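Local coordinates for protein alpha-glucosidase YIHQ (Escherichia coli, PDB 5AEG) that hydrolyses sulfoquinovosyl diacylglycerides and simple sulfoquinovosides, releasing sulfoquinovose for bacterial sulfoglycolysis, at residues V374-N379 and T414-G419. Numbering follows the deposited sequence.
Sequences VVDLTN and TYLHNG
Asp376 and Thr378 together grip the backbone of the turn that begins at Leu416. The carboxylate of Asp376 is carried across by a CG anti to its own backbone N (chi1 -177°), and its two oxygens divide the work. Asp376 OD2 presents its syn lone pair to the backbone N of His417, at 2.8 Å. Asp376 OD1 bonds within its own loop, where it accepts from Thr378 OG1 at 2.7 Å and from Thr378 N, both on the same face of the carboxylate; the latter bond closes an Asx turn. Leu416 CD2 also lies against Asp376 OD1, at 3.6 Å.

The side chain of Thr378, followed outward from CB, meets Asn418 first: Thr378 CB packs on the amide carbon CG of Asn418 at 3.5 Å. From there Thr378 OG1, donating to Asp376, accepts from Asn418 N at 3.1 Å, with an N-H...O angle of 146°. The other branch, Thr378 CG2, touches Asn418 ND2 at 3.6 Å. The amide oxygen of Asn418 is taken by Val420 N in its own loop.

Beyond this polar core, which lies away from the catalytic residues, Asn379 stacks on His417. Asn379 CB sits over one face of the His417 ring, 4.2 Å from its centroid, as a CH-pi contact, and the Asn379 amide runs on over the same face toward the ring's rim, the planes 20° apart. Asn379 OD1 meanwhile bonds to Glu381 N, capping helix 380-395. Two type I turns, Asp376-Asn379 and Leu416-Gly419, are thereby clasped side by side, joining the loops that lead into helices 380-395 and 422-444 in the TIM-barrel domain of this family 31 glycoside hydrolase.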
loop_
_atom_site.group_PDB
_atom_site.type_symbol
_atom_site.label_atom_id
_atom_site.label_comp_id
_atom_site.label_asym_id
_atom_site.label_seq_id
_atom_site.Cartn_x
_atom_site.Cartn_y
_atom_site.Cartn_z
ATOM N N VAL A 374 -18.255 -7.215 -12.406
ATOM C CA VAL A 374 -16.902 -7.466 -12.018
ATOM C C VAL A 374 -16.179 -7.929 -13.269
ATOM O O VAL A 374 -16.458 -9.045 -13.727
ATOM C CB VAL A 374 -16.804 -8.575 -10.912
ATOM C CG1 VAL A 374 -15.344 -8.816 -10.545
ATOM C CG2 VAL A 374 -17.633 -8.261 -9.691
ATOM N N VAL A 375 -15.171 -7.177 -13.720
ATOM C CA VAL A 375 -14.417 -7.512 -14.896
ATOM C C VAL A 375 -13.521 -8.692 -14.541
ATOM O O VAL A 375 -12.804 -8.664 -13.529
ATOM C CB VAL A 375 -13.571 -6.361 -15.403
ATOM C CG1 VAL A 375 -12.687 -6.749 -16.572
ATOM C CG2 VAL A 375 -14.445 -5.151 -15.746
ATOM N N ASP A 376 -13.561 -9.749 -15.344
ATOM C CA ASP A 376 -12.841 -10.974 -14.975
ATOM C C ASP A 376 -11.482 -10.942 -15.496
ATOM O O ASP A 376 -11.185 -11.432 -16.603
ATOM C CB ASP A 376 -13.580 -12.260 -15.396
ATOM C CG ASP A 376 -12.850 -13.536 -14.929
ATOM O OD1 ASP A 376 -11.753 -13.443 -14.306
ATOM O OD2 ASP A 376 -13.407 -14.651 -15.128
ATOM N N LEU A 377 -10.575 -10.382 -14.681
ATOM C CA LEU A 377 -9.212 -10.190 -15.152
ATOM C C LEU A 377 -8.427 -11.522 -15.431
ATOM O O LEU A 377 -7.311 -11.448 -15.977
ATOM C CB LEU A 377 -8.387 -9.275 -14.180
ATOM C CG LEU A 377 -8.953 -7.854 -14.002
ATOM C CD1 LEU A 377 -8.161 -7.026 -12.977
ATOM C CD2 LEU A 377 -8.921 -7.157 -15.328
ATOM N N THR A 378 -8.950 -12.672 -14.974
ATOM C CA THR A 378 -8.317 -13.978 -15.249
ATOM C C THR A 378 -8.757 -14.496 -16.654
ATOM O O THR A 378 -8.229 -15.445 -17.108
ATOM C CB THR A 378 -8.701 -15.100 -14.262
ATOM O OG1 THR A 378 -10.043 -15.579 -14.498
ATOM C CG2 THR A 378 -8.648 -14.632 -12.793
ATOM N N ASN A 379 -9.718 -13.860 -17.290
ATOM C CA ASN A 379 -10.059 -14.137 -18.684
ATOM C C ASN A 379 -9.159 -13.361 -19.606
ATOM O O ASN A 379 -9.198 -12.123 -19.693
ATOM C CB ASN A 379 -11.525 -13.805 -18.915
ATOM C CG ASN A 379 -11.983 -14.017 -20.381
ATOM O OD1 ASN A 379 -11.177 -14.070 -21.316
ATOM N ND2 ASN A 379 -13.251 -14.100 -20.540
ATOM N N THR A 414 -17.568 -15.244 -6.354
ATOM C CA THR A 414 -17.437 -15.215 -7.797
ATOM C C THR A 414 -16.825 -16.520 -8.287
ATOM O O THR A 414 -16.147 -17.224 -7.515
ATOM C CB THR A 414 -16.494 -14.087 -8.290
ATOM O OG1 THR A 414 -15.249 -14.175 -7.570
ATOM C CG2 THR A 414 -17.167 -12.736 -8.079
ATOM N N TYR A 415 -17.063 -16.793 -9.582
ATOM C CA TYR A 415 -16.537 -17.909 -10.312
ATOM C C TYR A 415 -15.811 -17.306 -11.480
ATOM O O TYR A 415 -16.382 -16.521 -12.244
ATOM C CB TYR A 415 -17.673 -18.865 -10.761
ATOM C CG TYR A 415 -18.236 -19.529 -9.574
ATOM C CD1 TYR A 415 -19.147 -18.878 -8.791
ATOM C CD2 TYR A 415 -17.756 -20.770 -9.146
ATOM C CE1 TYR A 415 -19.599 -19.438 -7.615
ATOM C CE2 TYR A 415 -18.230 -21.349 -7.984
ATOM C CZ TYR A 415 -19.143 -20.660 -7.225
ATOM O OH TYR A 415 -19.660 -21.171 -6.081
ATOM N N LEU A 416 -14.537 -17.684 -11.580
ATOM C CA LEU A 416 -13.593 -17.074 -12.449
ATOM C C LEU A 416 -13.223 -17.973 -13.603
ATOM O O LEU A 416 -13.196 -19.199 -13.454
ATOM C CB LEU A 416 -12.305 -16.756 -11.672
ATOM C CG LEU A 416 -12.691 -15.803 -10.539
ATOM C CD1 LEU A 416 -11.746 -15.853 -9.412
ATOM C CD2 LEU A 416 -12.969 -14.406 -11.095
ATOM N N HIS A 417 -12.856 -17.322 -14.700
ATOM C CA HIS A 417 -12.499 -17.970 -15.953
ATOM C C HIS A 417 -11.349 -18.948 -15.842
ATOM O O HIS A 417 -11.360 -19.954 -16.530
ATOM C CB HIS A 417 -12.162 -16.957 -16.989
ATOM C CG HIS A 417 -12.012 -17.501 -18.365
ATOM N ND1 HIS A 417 -10.808 -17.933 -18.866
ATOM C CD2 HIS A 417 -12.915 -17.654 -19.362
ATOM C CE1 HIS A 417 -10.972 -18.368 -20.106
ATOM N NE2 HIS A 417 -12.240 -18.194 -20.431
ATOM N N ASN A 418 -10.357 -18.665 -15.012
ATOM C CA ASN A 418 -9.265 -19.574 -14.876
ATOM C C ASN A 418 -9.604 -20.810 -13.988
ATOM O O ASN A 418 -8.763 -21.580 -13.769
ATOM C CB ASN A 418 -7.999 -18.837 -14.393
ATOM C CG ASN A 418 -8.129 -18.336 -12.930
ATOM O OD1 ASN A 418 -9.148 -18.488 -12.320
ATOM N ND2 ASN A 418 -7.058 -17.792 -12.387
ATOM N N GLY A 419 -10.803 -20.917 -13.456
ATOM C CA GLY A 419 -11.237 -21.957 -12.541
ATOM C C GLY A 419 -10.526 -22.026 -11.212
ATOM O O GLY A 419 -10.661 -23.018 -10.493
#